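Local coordinates for propionate kinase (Francisella tularensis subsp. tularensis, PDB 3KHY), which probably catalyses the reversible, magnesium-dependent transfer of phosphate from ATP to acetate or propionate, forming the acyl phosphate and ADP, at residues R331-I345 and S353-V367. Sequence-based numbering, arbitrary orientation. Where two conformers were deposited one is given.
Sequences RKNIISKLANLGFMI and SETFINSKNSHNIMV
R331 reaches from helix 328-337 across I357 and V367 to S353. From CB, the chain sets CG beside the backbone N (chi1 -66°), and contact starts at CD, 3.8 Å from both I357 CD1 and V367 CG2. A bend at chi3 then turns the guanidinium. NE passes I357 CD1 and is hydrogen-bonded to N350 OD1. V367 CG2 sits over one face of the group, toward its rim. NH1 is hydrogen-bonded to G324 O. NH2 donates to S353 OG at 2.9 Å, about 15° out of the guanidinium plane. S353 OG is also hydrogen-bonded to E325 O, and S353 closes helix 347-351 in a Schellman motif.

One helical turn on, I335 CD1 meets I365 CD1 tip to tip at 3.7 Å. H363 turns the CD2 edge of its ring toward one face of F343, an edge-to-face pair inclined at 51°. I365 CG1 touches the edge of the F343 ring.

Backbone bonds tie the two segments. H363 N donates to G342 O at 3.0 Å. S359 N donates to M344 O at 2.8 Å. The side chain S362 OG accepts M344 N at 2.9 Å and itself donates to H363 O. I345 and N358 form a single beta bridge.

The contact packs helix 328-337 and the turn after it against edge strand 365-367 and the loop 353-363 leading into it. This belongs to the ASKHA (actin-like ATPase) fold, beside the predicted ATP-binding segment 322-326.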
# COMPACT_ATOMS: atom_id res chain seq x y z
N ARG A 331 -16.68 14.28 3.67
CA ARG A 331 -15.80 14.81 4.69
C ARG A 331 -16.27 14.37 6.09
O ARG A 331 -15.47 13.97 6.92
CB ARG A 331 -15.75 16.34 4.61
CG ARG A 331 -15.12 16.90 3.31
CD ARG A 331 -14.85 18.41 3.45
NE ARG A 331 -16.09 19.15 3.72
CZ ARG A 331 -16.72 19.96 2.87
NH1 ARG A 331 -16.24 20.18 1.64
NH2 ARG A 331 -17.84 20.56 3.25
N LYS A 332 -17.58 14.44 6.32
CA LYS A 332 -18.14 14.01 7.61
C LYS A 332 -17.81 12.54 7.88
O LYS A 332 -17.47 12.15 8.99
CB LYS A 332 -19.66 14.22 7.62
CG LYS A 332 -20.38 13.55 8.78
CD LYS A 332 -21.89 13.75 8.67
CE LYS A 332 -22.63 13.17 9.86
NZ LYS A 332 -24.12 13.23 9.70
N ASN A 333 -17.92 11.72 6.84
CA ASN A 333 -17.68 10.30 7.00
C ASN A 333 -16.21 10.06 7.32
O ASN A 333 -15.88 9.33 8.25
CB ASN A 333 -18.10 9.56 5.72
CG ASN A 333 -18.05 8.05 5.89
OD1 ASN A 333 -17.06 7.48 6.35
ND2 ASN A 333 -19.13 7.38 5.50
N ILE A 334 -15.33 10.70 6.57
CA ILE A 334 -13.89 10.55 6.82
C ILE A 334 -13.51 11.00 8.24
O ILE A 334 -12.77 10.31 8.94
CB ILE A 334 -13.08 11.31 5.77
CG1 ILE A 334 -13.25 10.62 4.41
CG2 ILE A 334 -11.61 11.37 6.16
CD1 ILE A 334 -12.74 11.44 3.23
N ILE A 335 -14.01 12.15 8.68
CA ILE A 335 -13.66 12.65 10.01
C ILE A 335 -14.24 11.75 11.10
O ILE A 335 -13.63 11.51 12.15
CB ILE A 335 -14.12 14.12 10.17
CG1 ILE A 335 -13.36 15.00 9.18
CG2 ILE A 335 -13.94 14.60 11.61
CD1 ILE A 335 -11.84 14.91 9.29
N SER A 336 -15.44 11.24 10.85
CA SER A 336 -16.05 10.25 11.73
C SER A 336 -15.08 9.10 12.01
O SER A 336 -14.93 8.65 13.15
CB SER A 336 -17.33 9.71 11.10
OG SER A 336 -17.98 8.82 11.99
N LYS A 337 -14.41 8.63 10.97
CA LYS A 337 -13.50 7.50 11.12
C LYS A 337 -12.20 7.87 11.82
O LYS A 337 -11.42 7.01 12.20
CB LYS A 337 -13.25 6.84 9.76
CG LYS A 337 -14.50 6.08 9.27
CD LYS A 337 -14.36 5.54 7.86
CE LYS A 337 -15.47 4.52 7.56
NZ LYS A 337 -16.86 5.04 7.83
N LEU A 338 -11.96 9.18 11.97
CA LEU A 338 -10.75 9.68 12.61
C LEU A 338 -11.01 10.13 14.06
O LEU A 338 -10.18 10.79 14.67
CB LEU A 338 -10.16 10.84 11.80
CG LEU A 338 -9.49 10.41 10.49
CD1 LEU A 338 -9.33 11.60 9.53
CD2 LEU A 338 -8.15 9.72 10.74
N ALA A 339 -12.15 9.73 14.60
CA ALA A 339 -12.53 10.12 15.95
C ALA A 339 -11.45 9.79 17.00
O ALA A 339 -11.17 10.61 17.87
CB ALA A 339 -13.87 9.49 16.34
N ASN A 340 -10.85 8.61 16.91
CA ASN A 340 -9.88 8.21 17.93
C ASN A 340 -8.56 8.98 17.86
O ASN A 340 -7.71 8.87 18.75
CB ASN A 340 -9.60 6.70 17.89
CG ASN A 340 -10.83 5.88 18.24
OD1 ASN A 340 -11.59 6.24 19.14
ND2 ASN A 340 -11.02 4.76 17.54
N LEU A 341 -8.40 9.77 16.80
CA LEU A 341 -7.18 10.56 16.63
C LEU A 341 -7.39 12.05 16.93
O LEU A 341 -6.55 12.87 16.57
CB LEU A 341 -6.64 10.41 15.21
CG LEU A 341 -5.73 9.22 14.90
CD1 LEU A 341 -6.44 7.92 15.17
CD2 LEU A 341 -5.27 9.28 13.45
N GLY A 342 -8.50 12.40 17.57
CA GLY A 342 -8.71 13.78 17.96
C GLY A 342 -9.19 14.71 16.85
O GLY A 342 -8.89 15.90 16.87
N PHE A 343 -9.93 14.16 15.88
CA PHE A 343 -10.61 14.96 14.86
C PHE A 343 -12.11 14.95 15.11
O PHE A 343 -12.70 13.90 15.36
CB PHE A 343 -10.35 14.40 13.44
CG PHE A 343 -8.91 14.48 12.99
CD1 PHE A 343 -8.02 13.46 13.29
CD2 PHE A 343 -8.46 15.58 12.27
CE1 PHE A 343 -6.69 13.53 12.87
CE2 PHE A 343 -7.13 15.66 11.86
CZ PHE A 343 -6.25 14.63 12.16
N MSE A 344 -12.73 16.12 15.02
CA MSE A 344 -14.18 16.24 15.21
C MSE A 344 -14.69 17.34 14.33
O MSE A 344 -14.14 18.44 14.32
CB MSE A 344 -14.52 16.60 16.66
CG MSE A 344 -14.00 15.59 17.68
SE MSE A 344 -15.07 13.96 17.65
CE MSE A 344 -16.85 14.78 17.65
N ILE A 345 -15.78 17.06 13.62
CA ILE A 345 -16.31 18.01 12.66
C ILE A 345 -17.38 18.88 13.30
O ILE A 345 -18.03 18.45 14.25
CB ILE A 345 -16.89 17.27 11.44
CG1 ILE A 345 -16.55 18.02 10.14
CG2 ILE A 345 -18.38 17.00 11.63
CD1 ILE A 345 -16.76 17.22 8.90
N SER A 353 -19.01 24.23 3.72
CA SER A 353 -17.62 24.08 3.26
C SER A 353 -16.78 25.30 3.64
O SER A 353 -16.07 25.87 2.80
CB SER A 353 -17.58 23.87 1.74
OG SER A 353 -18.30 22.70 1.35
N GLU A 354 -16.84 25.70 4.91
CA GLU A 354 -16.08 26.86 5.37
C GLU A 354 -14.57 26.59 5.46
O GLU A 354 -14.11 25.45 5.36
CB GLU A 354 -16.60 27.36 6.73
CG GLU A 354 -18.06 27.77 6.69
CD GLU A 354 -18.49 28.56 7.91
OE1 GLU A 354 -17.63 28.84 8.78
OE2 GLU A 354 -19.68 28.90 8.01
N THR A 355 -13.80 27.65 5.63
CA THR A 355 -12.35 27.51 5.68
C THR A 355 -11.95 26.55 6.78
O THR A 355 -11.14 25.66 6.56
CB THR A 355 -11.67 28.87 5.88
OG1 THR A 355 -12.01 29.69 4.76
CG2 THR A 355 -10.14 28.73 5.96
N PHE A 356 -12.55 26.71 7.97
CA PHE A 356 -12.37 25.73 9.03
C PHE A 356 -13.68 24.98 9.29
O PHE A 356 -14.74 25.61 9.41
CB PHE A 356 -11.91 26.41 10.32
CG PHE A 356 -10.49 26.90 10.28
CD1 PHE A 356 -10.19 28.17 9.82
CD2 PHE A 356 -9.45 26.08 10.70
CE1 PHE A 356 -8.87 28.62 9.78
CE2 PHE A 356 -8.13 26.53 10.67
CZ PHE A 356 -7.84 27.80 10.21
N ILE A 357 -13.64 23.65 9.35
CA ILE A 357 -14.86 22.87 9.60
C ILE A 357 -14.78 21.96 10.82
O ILE A 357 -15.66 21.13 11.04
CB ILE A 357 -15.26 22.02 8.37
CG1 ILE A 357 -14.16 21.01 8.02
CG2 ILE A 357 -15.58 22.92 7.18
CD1 ILE A 357 -14.49 20.11 6.81
N ASN A 358 -13.72 22.13 11.62
CA ASN A 358 -13.58 21.35 12.84
C ASN A 358 -14.35 21.96 13.98
O ASN A 358 -14.64 23.16 13.99
CB ASN A 358 -12.10 21.26 13.26
CG ASN A 358 -11.44 22.62 13.34
OD1 ASN A 358 -11.09 23.20 12.31
ND2 ASN A 358 -11.28 23.13 14.55
N SER A 359 -14.71 21.14 14.95
CA SER A 359 -15.35 21.66 16.15
C SER A 359 -14.28 22.11 17.14
O SER A 359 -13.09 22.13 16.83
CB SER A 359 -16.25 20.61 16.79
OG SER A 359 -15.48 19.54 17.32
N LYS A 360 -14.72 22.46 18.35
CA LYS A 360 -13.84 22.99 19.37
C LYS A 360 -12.70 22.06 19.81
O LYS A 360 -11.55 22.47 19.94
CB LYS A 360 -14.69 23.38 20.59
CG LYS A 360 -13.90 23.81 21.81
CD LYS A 360 -14.84 24.10 22.98
CE LYS A 360 -14.83 25.57 23.35
NZ LYS A 360 -13.49 26.03 23.82
N ASN A 361 -13.02 20.80 20.08
CA ASN A 361 -11.97 19.91 20.58
C ASN A 361 -11.47 19.01 19.46
O ASN A 361 -11.90 17.86 19.33
CB ASN A 361 -12.46 19.09 21.77
CG ASN A 361 -12.72 19.95 23.01
OD1 ASN A 361 -11.95 20.85 23.34
ND2 ASN A 361 -13.81 19.65 23.70
N SER A 362 -10.58 19.55 18.63
CA SER A 362 -10.19 18.87 17.41
C SER A 362 -8.97 19.52 16.82
O SER A 362 -8.75 20.71 16.98
CB SER A 362 -11.33 18.95 16.38
OG SER A 362 -10.94 18.36 15.14
N HIS A 363 -8.16 18.71 16.13
CA HIS A 363 -7.21 19.24 15.17
C HIS A 363 -7.98 20.12 14.19
O HIS A 363 -9.16 19.89 13.95
CB HIS A 363 -6.57 18.11 14.37
CG HIS A 363 -5.74 17.18 15.20
ND1 HIS A 363 -4.63 17.61 15.91
CD2 HIS A 363 -5.85 15.85 15.44
CE1 HIS A 363 -4.09 16.58 16.54
NE2 HIS A 363 -4.82 15.50 16.27
N ASN A 364 -7.30 21.10 13.61
CA ASN A 364 -7.92 21.91 12.56
C ASN A 364 -8.24 21.04 11.36
O ASN A 364 -7.43 20.19 10.96
CB ASN A 364 -6.99 23.03 12.10
CG ASN A 364 -6.83 24.11 13.14
OD1 ASN A 364 -7.76 24.39 13.90
ND2 ASN A 364 -5.65 24.74 13.18
N ILE A 365 -9.42 21.27 10.78
CA ILE A 365 -9.82 20.61 9.56
C ILE A 365 -10.29 21.72 8.62
O ILE A 365 -11.12 22.54 9.00
CB ILE A 365 -10.97 19.60 9.79
CG1 ILE A 365 -10.58 18.58 10.86
CG2 ILE A 365 -11.35 18.91 8.47
CD1 ILE A 365 -11.77 17.89 11.54
N MSE A 366 -9.76 21.75 7.41
CA MSE A 366 -9.99 22.87 6.52
C MSE A 366 -10.52 22.41 5.18
O MSE A 366 -10.36 21.26 4.81
CB MSE A 366 -8.69 23.66 6.28
CG MSE A 366 -8.02 24.11 7.57
SE MSE A 366 -6.36 25.12 7.32
CE MSE A 366 -7.13 26.76 6.51
N VAL A 367 -11.16 23.34 4.49
CA VAL A 367 -11.49 23.16 3.09
C VAL A 367 -10.87 24.33 2.34
O VAL A 367 -11.16 25.49 2.63
CB VAL A 367 -13.01 23.18 2.85
CG1 VAL A 367 -13.29 23.04 1.36
CG2 VAL A 367 -13.69 22.06 3.63